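Local coordinates for protein SusD homolog (Bacteroides thetaiotaomicron VPI-5482, PDB 3IHV) that probably binds glycans at the outer-membrane surface as a SusD-family protein that helps in their uptake, at residues N68-T73 and E514-P519; S42-L47 and I64-S69; K481-T486 and S503-T508. All coordinates share one frame; numbering follows the deposited sequence.

From the N terminus, interaction 2 comes first: the end of helix 40-44 meets residues 64-69, closing a loop of 16 residues that holds the short strand 52-54. Interaction 1 starts where interaction 2 ends, sharing Asn68 and Ser69, and spans 440 residues to reach 514-519, so it ties the chain's early part to its last loops. Nested inside that long loop, and in series with interaction 2, interaction 3 packs helix 479-493 against the helical turn 504-507. All three touch: Phe516 of interaction 1 lies against Phe45 and Ile65 of interaction 2, and Asn68 ND2 is probably hydrogen-bonded to Thr508 OG1 of interaction 3.

Interaction 1: residues N68-T73 and E514-P519; sequences NSFPTT and ELFPIP
Thr72 packs on Pro517 and is held by polar bonds to the residue just beyond the facing segment: its OG1 is hydrogen-bonded to Gln520 OE1, and its backbone is bonded to that of Gln520 as well. The place is a loop-to-loop junction of the largely helical SusD-family fold, where the loop ahead of helix 75-101 meets the one that runs into helix 520-525, with Pro519 as N-cap residue. Between the two segments themselves there is no direct hydrogen bond; aromatic and proline packing does the work. Phe70 is the central piece. Its CG sits between the backbone N and the carbonyl carbon (chi1 62°), and the ring reaches both Phe516 and Pro517. With Phe516 it makes an edge-to-face, roughly T-shaped pair, the planes at 60° and the centroids of the two rings 5.0 Å apart. The atom that leads is Phe70 CZ, set over the centre of the Phe516 ring and 3.8 Å from Phe516 CE1. The neighbouring rim atom serves the next residue: Phe70 CE2 lies 3.6 Å from Pro517 CD, which comes in at the edge of the phenyl ring, near its plane. One aromatic edge is thus shared between two consecutive residues of the opposing loop. Val77 of helix 75-101 touches both phenyl rings. Farther along, Pro517 CB and CG lie toward Thr72, with Pro517 CG 4.0 Å from Thr72 CA. The backbone of the proline loop is fixed from another quarter, since Phe516 O is bonded to Asn532 ND2 and Ile518 N to Gln531 OE1. Thr72 O approaches Pro519 CA to 3.8 Å, and the threonine methyl adds a further contact, Thr72 CG2 standing 3.9 Å from Pro517 CB.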
ATOM      1  N   ASN A  68     -13.191   4.197  12.143  1.00  6.67           N
ATOM      2  CA  ASN A  68     -14.415   3.645  11.593  1.00  6.33           C
ATOM      3  C   ASN A  68     -15.686   4.256  12.152  1.00  6.96           C
ATOM      4  O   ASN A  68     -16.658   3.564  12.384  1.00  6.03           O
ATOM      5  CB  ASN A  68     -14.423   2.123  11.731  1.00  7.29           C
ATOM      6  CG  ASN A  68     -13.356   1.468  10.893  1.00  7.29           C
ATOM      7  OD1 ASN A  68     -12.994   1.999   9.831  1.00  8.28           O
ATOM      8  ND2 ASN A  68     -12.813   0.341  11.364  1.00  6.39           N
ATOM      9  N   SER A  69     -15.679   5.569  12.295  1.00  6.55           N
ATOM     10  CA  SER A  69     -16.801   6.287  12.892  1.00  5.99           C
ATOM     11  C   SER A  69     -17.341   7.372  11.971  1.00  6.16           C
ATOM     12  O   SER A  69     -18.037   8.295  12.422  1.00  6.70           O
ATOM     13  CB  SER A  69     -16.380   6.856  14.251  1.00  6.22           C
ATOM     14  OG  SER A  69     -15.299   7.767  14.154  1.00  7.61           O
ATOM     15  N   PHE A  70     -17.063   7.209  10.681  1.00  6.77           N
ATOM     16  CA  PHE A  70     -17.407   8.173   9.637  1.00  7.15           C
ATOM     17  C   PHE A  70     -18.703   7.853   8.880  1.00  8.01           C
ATOM     18  O   PHE A  70     -19.115   6.681   8.816  1.00  7.62           O
ATOM     19  CB  PHE A  70     -16.249   8.346   8.637  1.00  7.68           C
ATOM     20  CG  PHE A  70     -15.879   7.094   7.878  1.00  8.26           C
ATOM     21  CD1 PHE A  70     -15.033   6.135   8.439  1.00  9.53           C
ATOM     22  CD2 PHE A  70     -16.335   6.907   6.556  1.00  6.51           C
ATOM     23  CE1 PHE A  70     -14.667   5.008   7.743  1.00  8.60           C
ATOM     24  CE2 PHE A  70     -15.941   5.775   5.830  1.00  7.59           C
ATOM     25  CZ  PHE A  70     -15.125   4.814   6.433  1.00  7.70           C
ATOM     26  N   PRO A  71     -19.360   8.898   8.356  1.00  7.36           N
ATOM     27  CA  PRO A  71     -20.622   8.763   7.615  1.00  7.83           C
ATOM     28  C   PRO A  71     -20.396   8.592   6.108  1.00  7.03           C
ATOM     29  O   PRO A  71     -19.286   8.748   5.625  1.00  6.74           O
ATOM     30  CB  PRO A  71     -21.307  10.084   7.904  1.00  7.46           C
ATOM     31  CG  PRO A  71     -20.194  11.043   7.928  1.00  7.48           C
ATOM     32  CD  PRO A  71     -19.077  10.320   8.637  1.00  7.51           C
ATOM     33  N   THR A  72     -21.466   8.285   5.382  1.00  7.08           N
ATOM     34  CA  THR A  72     -21.406   8.098   3.938  1.00  6.62           C
ATOM     35  C   THR A  72     -20.985   9.365   3.173  1.00  6.56           C
ATOM     36  O   THR A  72     -20.585   9.280   2.036  1.00  6.09           O
ATOM     37  CB  THR A  72     -22.734   7.690   3.372  1.00  6.96           C
ATOM     38  OG1 THR A  72     -23.695   8.731   3.670  1.00  5.33           O
ATOM     39  CG2 THR A  72     -23.207   6.307   3.923  1.00  7.76           C
ATOM     40  N   THR A  73     -21.099  10.521   3.822  1.00  6.38           N
ATOM     41  CA  THR A  73     -20.766  11.821   3.293  1.00  6.70           C
ATOM     42  C   THR A  73     -19.309  12.247   3.519  1.00  7.51           C
ATOM     43  O   THR A  73     -18.936  13.349   3.143  1.00  6.39           O
ATOM     44  CB  THR A  73     -21.666  12.857   3.983  1.00  7.70           C
ATOM     45  OG1 THR A  73     -21.539  12.700   5.416  1.00  5.66           O
ATOM     46  CG2 THR A  73     -23.155  12.653   3.565  1.00  4.85           C
ATOM     47  N   GLU A 514     -15.952  -3.717   6.461  1.00  8.88           N
ATOM     48  CA  GLU A 514     -15.162  -4.461   5.481  1.00  9.67           C
ATOM     49  C   GLU A 514     -15.195  -3.744   4.109  1.00  9.56           C
ATOM     50  O   GLU A 514     -14.444  -4.119   3.208  1.00  9.23           O
ATOM     51  CB  GLU A 514     -15.639  -5.882   5.299  1.00 10.11           C
ATOM     52  CG  GLU A 514     -15.701  -6.698   6.581  1.00 10.92           C
ATOM     53  CD  GLU A 514     -16.969  -6.491   7.362  1.00 14.10           C
ATOM     54  OE1 GLU A 514     -17.889  -5.849   6.817  1.00 11.15           O
ATOM     55  OE2 GLU A 514     -17.036  -6.975   8.521  1.00 13.29           O
ATOM     56  N   LEU A 515     -16.095  -2.779   3.940  1.00  8.45           N
ATOM     57  CA  LEU A 515     -16.102  -1.881   2.772  1.00  8.32           C
ATOM     58  C   LEU A 515     -16.249  -0.452   3.198  1.00  6.99           C
ATOM     59  O   LEU A 515     -16.782  -0.165   4.285  1.00  6.84           O
ATOM     60  CB  LEU A 515     -17.296  -2.169   1.886  1.00  7.93           C
ATOM     61  CG  LEU A 515     -17.292  -3.526   1.166  1.00  7.89           C
ATOM     62  CD1 LEU A 515     -18.667  -3.765   0.519  1.00  6.96           C
ATOM     63  CD2 LEU A 515     -16.145  -3.632   0.115  1.00  7.40           C
ATOM     64  N   PHE A 516     -15.782   0.442   2.347  1.00  7.23           N
ATOM     65  CA  PHE A 516     -16.123   1.857   2.473  1.00  7.72           C
ATOM     66  C   PHE A 516     -17.490   2.045   1.826  1.00  7.92           C
ATOM     67  O   PHE A 516     -17.914   1.218   0.990  1.00  8.71           O
ATOM     68  CB  PHE A 516     -15.071   2.754   1.822  1.00  9.37           C
ATOM     69  CG  PHE A 516     -13.928   3.163   2.782  1.00 10.36           C
ATOM     70  CD1 PHE A 516     -13.518   2.319   3.812  1.00 13.61           C
ATOM     71  CD2 PHE A 516     -13.238   4.336   2.596  1.00 17.46           C
ATOM     72  CE1 PHE A 516     -12.458   2.682   4.672  1.00 14.36           C
ATOM     73  CE2 PHE A 516     -12.169   4.694   3.417  1.00 14.12           C
ATOM     74  CZ  PHE A 516     -11.803   3.879   4.475  1.00 17.44           C
ATOM     75  N   PRO A 517     -18.217   3.081   2.228  1.00  7.21           N
ATOM     76  CA  PRO A 517     -19.490   3.326   1.594  1.00  7.54           C
ATOM     77  C   PRO A 517     -19.295   3.867   0.184  1.00  7.13           C
ATOM     78  O   PRO A 517     -18.262   4.471  -0.113  1.00  7.16           O
ATOM     79  CB  PRO A 517     -20.097   4.449   2.449  1.00  7.68           C
ATOM     80  CG  PRO A 517     -18.858   5.239   2.952  1.00  6.92           C
ATOM     81  CD  PRO A 517     -17.835   4.150   3.168  1.00  7.33           C
ATOM     82  N   ILE A 518     -20.309   3.706  -0.649  1.00  6.55           N
ATOM     83  CA  ILE A 518     -20.325   4.370  -1.939  1.00  6.40           C
ATOM     84  C   ILE A 518     -20.543   5.834  -1.513  1.00  5.71           C
ATOM     85  O   ILE A 518     -21.381   6.085  -0.671  1.00  6.02           O
ATOM     86  CB  ILE A 518     -21.507   3.912  -2.788  1.00  5.98           C
ATOM     87  CG1 ILE A 518     -21.465   2.384  -2.987  1.00  8.76           C
ATOM     88  CG2 ILE A 518     -21.522   4.678  -4.109  1.00  5.40           C
ATOM     89  CD1 ILE A 518     -20.182   1.802  -3.561  1.00  7.54           C
ATOM     90  N   PRO A 519     -19.748   6.784  -2.027  1.00  5.88           N
ATOM     91  CA  PRO A 519     -19.930   8.164  -1.543  1.00  6.14           C
ATOM     92  C   PRO A 519     -21.358   8.674  -1.689  1.00  6.54           C
ATOM     93  O   PRO A 519     -22.029   8.438  -2.705  1.00  7.36           O
ATOM     94  CB  PRO A 519     -18.950   8.981  -2.388  1.00  6.55           C
ATOM     95  CG  PRO A 519     -17.923   8.002  -2.855  1.00  6.20           C
ATOM     96  CD  PRO A 519     -18.653   6.683  -3.008  1.00  6.61           C
TER

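Interaction 2: residues S42-L47 and I64-S69; sequences SILFNL and IIPTNS
Ile65 and Pro66, the first two residues of a type I beta turn that ends at Asn68, pack against Leu44, Phe45 and Leu47, where helix 40-44 runs out into loop. The contact is wholly apolar and buried. Pro66 fits between two leucines: its CG is 3.7 Å from Leu44 CD1 and equally 3.7 Å from Leu47 CD1. Leu47 lies side by side with the proline, both pointing the same way, and their CB atoms also meet. Leu44 takes another course: its CG is anti to the backbone N (chi1 -169°), one methyl goes to Pro66, and the other, CD2, reaches Ile65 CD1 at 4.2 Å. Ile65 has two branches at work, CG2 lying 4.0 Å from Phe45 CD1 and CD1 lying 4.1 Å from Phe45 CE1. The Phe45 ring also meets those of Tyr40 and Phe516, so the isoleucine borders an aromatic cluster. An alanine at Ile65 would probably open a gap beside the Phe45 ring, leaving CD1 and CE1 of that ring, and Leu44 CD2, without the branches they rest on.

No hydrogen bond crosses between the two segments; the polar groups bond within their own segment or to residues elsewhere in the chain. Asn46 ND2 is hydrogen-bonded to Leu41 O and weakly to Ser42 O, while Asn46 OD1 is bonded to Arg134 NH2. On the other side Ser69 N donates to Ile64 O, closing the chain just around the turn. The turn itself is held by Asn68 N donating to Ile65 O at 3.0 Å.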
ATOM      1  N   SER A  42      -2.332   5.453   0.781  1.00  7.26           N
ATOM      2  CA  SER A  42      -1.088   4.992   1.384  1.00  7.61           C
ATOM      3  C   SER A  42      -1.249   4.857   2.888  1.00  7.68           C
ATOM      4  O   SER A  42      -0.961   3.783   3.477  1.00  8.90           O
ATOM      5  CB  SER A  42       0.033   5.945   1.070  1.00  7.66           C
ATOM      6  OG  SER A  42      -0.349   7.297   1.377  1.00  6.48           O
ATOM      7  N   ILE A  43      -1.779   5.900   3.509  1.00  6.01           N
ATOM      8  CA  ILE A  43      -1.782   5.953   4.970  1.00  7.07           C
ATOM      9  C   ILE A  43      -3.144   5.922   5.641  1.00  7.27           C
ATOM     10  O   ILE A  43      -3.431   5.013   6.401  1.00  8.17           O
ATOM     11  CB  ILE A  43      -1.040   7.254   5.443  1.00  8.05           C
ATOM     12  CG1 ILE A  43       0.418   7.268   4.970  1.00  9.00           C
ATOM     13  CG2 ILE A  43      -1.146   7.445   6.983  1.00  7.15           C
ATOM     14  CD1 ILE A  43       1.097   8.649   5.129  1.00  9.44           C
ATOM     15  N   LEU A  44      -3.990   6.874   5.293  1.00  6.48           N
ATOM     16  CA  LEU A  44      -5.190   7.152   6.077  1.00  7.40           C
ATOM     17  C   LEU A  44      -6.223   6.053   6.089  1.00  7.46           C
ATOM     18  O   LEU A  44      -6.817   5.806   7.127  1.00  9.25           O
ATOM     19  CB  LEU A  44      -5.860   8.475   5.634  1.00  7.24           C
ATOM     20  CG  LEU A  44      -6.969   9.063   6.499  1.00  7.00           C
ATOM     21  CD1 LEU A  44      -6.475   9.411   7.940  1.00  6.00           C
ATOM     22  CD2 LEU A  44      -7.589  10.294   5.781  1.00  7.39           C
ATOM     23  N   PHE A  45      -6.428   5.397   4.958  1.00  8.35           N
ATOM     24  CA  PHE A  45      -7.481   4.391   4.861  1.00  7.97           C
ATOM     25  C   PHE A  45      -7.028   3.009   5.297  1.00  9.11           C
ATOM     26  O   PHE A  45      -7.815   2.059   5.183  1.00  8.42           O
ATOM     27  CB  PHE A  45      -8.002   4.269   3.421  1.00  9.88           C
ATOM     28  CG  PHE A  45      -8.631   5.531   2.846  1.00  9.17           C
ATOM     29  CD1 PHE A  45      -8.950   6.654   3.621  1.00  9.85           C
ATOM     30  CD2 PHE A  45      -9.075   5.513   1.529  1.00  9.45           C
ATOM     31  CE1 PHE A  45      -9.572   7.752   3.038  1.00  8.30           C
ATOM     32  CE2 PHE A  45      -9.703   6.616   0.985  1.00  9.75           C
ATOM     33  CZ  PHE A  45      -9.933   7.729   1.754  1.00  8.34           C
ATOM     34  N   ASN A  46      -5.808   2.887   5.815  1.00  8.67           N
ATOM     35  CA  ASN A  46      -5.224   1.594   6.146  1.00  9.04           C
ATOM     36  C   ASN A  46      -4.977   1.412   7.631  1.00  9.00           C
ATOM     37  O   ASN A  46      -4.255   0.507   8.020  1.00 10.66           O
ATOM     38  CB  ASN A  46      -3.906   1.483   5.387  1.00  8.67           C
ATOM     39  CG  ASN A  46      -4.119   1.521   3.882  1.00 10.57           C
ATOM     40  OD1 ASN A  46      -5.074   0.956   3.401  1.00  7.26           O
ATOM     41  ND2 ASN A  46      -3.215   2.178   3.138  1.00  8.55           N
ATOM     42  N   LEU A  47      -5.546   2.288   8.433  1.00  8.29           N
ATOM     43  CA  LEU A  47      -5.361   2.224   9.869  1.00  8.46           C
ATOM     44  C   LEU A  47      -6.449   1.454  10.575  1.00  8.70           C
ATOM     45  O   LEU A  47      -7.519   1.148  10.015  1.00 10.90           O
ATOM     46  CB  LEU A  47      -5.257   3.645  10.412  1.00  9.04           C
ATOM     47  CG  LEU A  47      -4.005   4.391   9.994  1.00  9.62           C
ATOM     48  CD1 LEU A  47      -4.217   5.883  10.252  1.00  9.56           C
ATOM     49  CD2 LEU A  47      -2.760   3.872  10.735  1.00  8.51           C
ATOM     50  N   ILE A  64     -11.428  10.373  12.518  1.00  7.34           N
ATOM     51  CA  ILE A  64     -12.747   9.804  12.210  1.00  7.17           C
ATOM     52  C   ILE A  64     -12.718   8.604  11.261  1.00  7.39           C
ATOM     53  O   ILE A  64     -13.431   7.611  11.494  1.00  7.06           O
ATOM     54  CB  ILE A  64     -13.755  10.889  11.740  1.00  7.49           C
ATOM     55  CG1 ILE A  64     -15.195  10.342  11.802  1.00  6.11           C
ATOM     56  CG2 ILE A  64     -13.360  11.458  10.377  1.00  5.80           C
ATOM     57  CD1 ILE A  64     -16.251  11.353  11.433  1.00  5.67           C
ATOM     58  N   ILE A  65     -11.880   8.647  10.222  1.00  6.09           N
ATOM     59  CA  ILE A  65     -11.783   7.523   9.300  1.00  7.49           C
ATOM     60  C   ILE A  65     -11.059   6.329   9.913  1.00  7.08           C
ATOM     61  O   ILE A  65     -11.591   5.219   9.883  1.00  7.43           O
ATOM     62  CB  ILE A  65     -11.216   7.937   7.915  1.00  7.33           C
ATOM     63  CG1 ILE A  65     -12.250   8.834   7.176  1.00 10.16           C
ATOM     64  CG2 ILE A  65     -10.914   6.721   7.061  1.00  8.02           C
ATOM     65  CD1 ILE A  65     -11.689   9.609   5.974  1.00  8.55           C
ATOM     66  N   PRO A  66      -9.861   6.550  10.500  1.00  6.97           N
ATOM     67  CA  PRO A  66      -9.151   5.417  11.103  1.00  6.43           C
ATOM     68  C   PRO A  66      -9.863   4.719  12.249  1.00  7.04           C
ATOM     69  O   PRO A  66      -9.513   3.588  12.565  1.00  7.44           O
ATOM     70  CB  PRO A  66      -7.867   6.059  11.616  1.00  8.10           C
ATOM     71  CG  PRO A  66      -7.648   7.219  10.715  1.00  7.31           C
ATOM     72  CD  PRO A  66      -9.028   7.775  10.527  1.00  8.42           C
ATOM     73  N   THR A  67     -10.844   5.372  12.877  1.00  6.72           N
ATOM     74  CA  THR A  67     -11.616   4.748  13.948  1.00  6.64           C
ATOM     75  C   THR A  67     -12.924   4.149  13.455  1.00  6.80           C
ATOM     76  O   THR A  67     -13.723   3.663  14.263  1.00  6.79           O
ATOM     77  CB  THR A  67     -11.943   5.767  15.050  1.00  6.38           C
ATOM     78  OG1 THR A  67     -12.669   6.884  14.471  1.00  6.87           O
ATOM     79  CG2 THR A  67     -10.601   6.229  15.785  1.00  6.04           C
ATOM     80  N   ASN A  68     -13.191   4.197  12.143  1.00  6.67           N
ATOM     81  CA  ASN A  68     -14.415   3.645  11.593  1.00  6.33           C
ATOM     82  C   ASN A  68     -15.686   4.256  12.152  1.00  6.96           C
ATOM     83  O   ASN A  68     -16.658   3.564  12.384  1.00  6.03           O
ATOM     84  CB  ASN A  68     -14.423   2.123  11.731  1.00  7.29           C
ATOM     85  CG  ASN A  68     -13.356   1.468  10.893  1.00  7.29           C
ATOM     86  OD1 ASN A  68     -12.994   1.999   9.831  1.00  8.28           O
ATOM     87  ND2 ASN A  68     -12.813   0.341  11.364  1.00  6.39           N
ATOM     88  N   SER A  69     -15.679   5.569  12.295  1.00  6.55           N
ATOM     89  CA  SER A  69     -16.801   6.287  12.892  1.00  5.99           C
ATOM     90  C   SER A  69     -17.341   7.372  11.971  1.00  6.16           C
ATOM     91  O   SER A  69     -18.037   8.295  12.422  1.00  6.70           O
ATOM     92  CB  SER A  69     -16.380   6.856  14.251  1.00  6.22           C
ATOM     93  OG  SER A  69     -15.299   7.767  14.154  1.00  7.61           O
TER

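Interaction 3: residues K481-T486 and S503-T508; sequences KTVQAT and SVATYT
A helix packed on a short helical turn makes this contact: Val483, on helix 479-493, presses its side chain against Ala505 of the weakly bonded helix about 504-507, within the SusD-family sequence region. Farther along the same long helix, Gly491 and Tyr492 take part in a sodium site with Trp494. Val483 CG1 does the touching. Anti to the backbone N (chi1 169°), it comes up against the alanine backbone, 3.6 Å from Ala505 CA, with Ala505 CB at 3.9 Å. Val504 CG1 lies 4.2 Å from the same methyl, and Thr508 OG1 is 4.0 Å from it, so one methyl meets three residues of 503-508.

Beside this apolar patch, a water replaces any direct bond. Gln484, its chain bent at chi2 (-76°), sends NE2 to the water at 2.8 Å, and the water in turn donates to Ala505 O at 2.7 Å and to Thr508 O at 2.9 Å. The amide is thereby linked to one carbonyl of the turn and to that of Thr508 just after it. The turn braces itself through Val504 O, which accepts from both Thr508 N and Thr508 OG1. That hydroxyl also takes a hydrogen bond from Asn68 ND2, and it reaches Val504 O over 2.8 Å from above the carbonyl plane, 47° out of it.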
ATOM      1  N   LYS A 481     -13.247  -9.587  13.717  1.00  8.28           N
ATOM      2  CA  LYS A 481     -12.699 -10.511  14.734  1.00  8.66           C
ATOM      3  C   LYS A 481     -11.348  -9.995  15.274  1.00  8.42           C
ATOM      4  O   LYS A 481     -11.080 -10.064  16.471  1.00  7.64           O
ATOM      5  CB  LYS A 481     -12.496 -11.890  14.073  1.00 10.13           C
ATOM      6  CG  LYS A 481     -11.936 -13.011  14.926  1.00 14.16           C
ATOM      7  CD  LYS A 481     -11.633 -14.276  14.060  1.00 17.01           C
ATOM      8  CE  LYS A 481     -11.215 -15.508  14.899  1.00 19.54           C
ATOM      9  N   THR A 482     -10.499  -9.510  14.383  1.00  7.15           N
ATOM     10  CA  THR A 482      -9.147  -9.041  14.773  1.00  7.43           C
ATOM     11  C   THR A 482      -9.189  -7.744  15.568  1.00  6.74           C
ATOM     12  O   THR A 482      -8.441  -7.572  16.539  1.00  6.37           O
ATOM     13  CB  THR A 482      -8.255  -8.933  13.528  1.00  8.15           C
ATOM     14  OG1 THR A 482      -8.220 -10.216  12.905  1.00  8.08           O
ATOM     15  CG2 THR A 482      -6.810  -8.478  13.885  1.00  6.36           C
ATOM     16  N   VAL A 483     -10.065  -6.822  15.176  1.00  6.63           N
ATOM     17  CA  VAL A 483     -10.210  -5.565  15.932  1.00  6.27           C
ATOM     18  C   VAL A 483     -10.697  -5.904  17.347  1.00  6.80           C
ATOM     19  O   VAL A 483     -10.172  -5.410  18.342  1.00  6.96           O
ATOM     20  CB  VAL A 483     -11.144  -4.555  15.215  1.00  6.13           C
ATOM     21  CG1 VAL A 483     -11.511  -3.333  16.140  1.00  8.23           C
ATOM     22  CG2 VAL A 483     -10.527  -4.110  13.878  1.00  6.87           C
ATOM     23  N   GLN A 484     -11.689  -6.779  17.437  1.00  6.02           N
ATOM     24  CA  GLN A 484     -12.221  -7.205  18.731  1.00  6.45           C
ATOM     25  C   GLN A 484     -11.167  -7.912  19.572  1.00  6.46           C
ATOM     26  O   GLN A 484     -11.031  -7.642  20.753  1.00  6.43           O
ATOM     27  CB  GLN A 484     -13.428  -8.137  18.490  1.00  5.51           C
ATOM     28  CG  GLN A 484     -14.650  -7.360  18.005  1.00  7.05           C
ATOM     29  CD  GLN A 484     -15.328  -6.611  19.136  1.00  7.57           C
ATOM     30  OE1 GLN A 484     -15.681  -7.200  20.154  1.00  8.28           O
ATOM     31  NE2 GLN A 484     -15.489  -5.307  18.978  1.00  8.63           N
ATOM     32  N   ALA A 485     -10.376  -8.768  18.945  1.00  7.42           N
ATOM     33  CA  ALA A 485      -9.369  -9.517  19.697  1.00  7.37           C
ATOM     34  C   ALA A 485      -8.238  -8.592  20.141  1.00  7.81           C
ATOM     35  O   ALA A 485      -7.669  -8.777  21.233  1.00  8.23           O
ATOM     36  CB  ALA A 485      -8.825 -10.673  18.860  1.00  7.29           C
ATOM     37  N   THR A 486      -7.895  -7.634  19.286  1.00  6.82           N
ATOM     38  CA  THR A 486      -6.872  -6.648  19.610  1.00  7.28           C
ATOM     39  C   THR A 486      -7.290  -5.818  20.842  1.00  7.85           C
ATOM     40  O   THR A 486      -6.468  -5.566  21.749  1.00  7.07           O
ATOM     41  CB  THR A 486      -6.526  -5.765  18.418  1.00  7.42           C
ATOM     42  OG1 THR A 486      -6.072  -6.602  17.340  1.00  8.23           O
ATOM     43  CG2 THR A 486      -5.423  -4.755  18.821  1.00  6.90           C
ATOM     44  N   SER A 503      -9.555   3.219  20.005  1.00  7.24           N
ATOM     45  CA  SER A 503     -10.862   3.785  19.668  1.00  8.33           C
ATOM     46  C   SER A 503     -11.556   3.079  18.519  1.00  7.88           C
ATOM     47  O   SER A 503     -12.775   2.945  18.501  1.00  7.45           O
ATOM     48  CB  SER A 503     -10.698   5.283  19.386  1.00  9.50           C
ATOM     49  OG  SER A 503     -11.959   5.856  19.086  1.00 14.00           O
ATOM     50  N   VAL A 504     -10.784   2.563  17.574  1.00  7.22           N
ATOM     51  CA  VAL A 504     -11.341   1.819  16.442  1.00  6.68           C
ATOM     52  C   VAL A 504     -12.289   0.709  16.904  1.00  6.06           C
ATOM     53  O   VAL A 504     -13.303   0.480  16.254  1.00  7.12           O
ATOM     54  CB  VAL A 504     -10.233   1.295  15.472  1.00  6.48           C
ATOM     55  CG1 VAL A 504      -9.289   0.276  16.174  1.00  6.83           C
ATOM     56  CG2 VAL A 504     -10.846   0.690  14.211  1.00  7.53           C
ATOM     57  N   ALA A 505     -12.005   0.036  18.026  1.00  6.35           N
ATOM     58  CA  ALA A 505     -12.936  -1.023  18.511  1.00  5.61           C
ATOM     59  C   ALA A 505     -14.314  -0.512  18.938  1.00  6.67           C
ATOM     60  O   ALA A 505     -15.280  -1.259  18.925  1.00  5.22           O
ATOM     61  CB  ALA A 505     -12.334  -1.826  19.684  1.00  6.85           C
ATOM     62  N   THR A 506     -14.422   0.730  19.380  1.00  6.06           N
ATOM     63  CA  THR A 506     -15.706   1.273  19.789  1.00  7.54           C
ATOM     64  C   THR A 506     -16.723   1.293  18.642  1.00  8.15           C
ATOM     65  O   THR A 506     -17.899   1.005  18.848  1.00  8.70           O
ATOM     66  CB  THR A 506     -15.490   2.714  20.317  1.00  7.30           C
ATOM     67  OG1 THR A 506     -14.591   2.641  21.411  1.00  9.00           O
ATOM     68  CG2 THR A 506     -16.791   3.423  20.750  1.00  7.97           C
ATOM     69  N   TYR A 507     -16.256   1.558  17.430  1.00  6.79           N
ATOM     70  CA  TYR A 507     -17.158   1.825  16.296  1.00  7.55           C
ATOM     71  C   TYR A 507     -17.185   0.794  15.179  1.00  7.53           C
ATOM     72  O   TYR A 507     -18.136   0.769  14.393  1.00  8.41           O
ATOM     73  CB  TYR A 507     -16.719   3.158  15.687  1.00  8.64           C
ATOM     74  CG  TYR A 507     -16.673   4.294  16.683  1.00  9.85           C
ATOM     75  CD1 TYR A 507     -17.847   4.915  17.097  1.00 11.54           C
ATOM     76  CD2 TYR A 507     -15.469   4.747  17.206  1.00 10.51           C
ATOM     77  CE1 TYR A 507     -17.821   5.925  17.984  1.00 11.06           C
ATOM     78  CE2 TYR A 507     -15.433   5.811  18.089  1.00 10.41           C
ATOM     79  CZ  TYR A 507     -16.616   6.394  18.461  1.00 13.46           C
ATOM     80  OH  TYR A 507     -16.660   7.424  19.362  1.00 15.11           O
ATOM     81  N   THR A 508     -16.134  -0.034  15.068  1.00  7.35           N
ATOM     82  CA  THR A 508     -16.030  -1.029  13.986  1.00  7.94           C
ATOM     83  C   THR A 508     -17.173  -2.013  14.085  1.00  7.87           C
ATOM     84  O   THR A 508     -17.421  -2.603  15.150  1.00 10.44           O
ATOM     85  CB  THR A 508     -14.691  -1.772  14.008  1.00  6.90           C
ATOM     86  OG1 THR A 508     -13.641  -0.804  13.845  1.00  6.92           O
ATOM     87  CG2 THR A 508     -14.597  -2.798  12.889  1.00  7.06           C
TER
HETATM   88  O   HOH W   1     -15.330  -3.277  17.064  1.00  8.91           O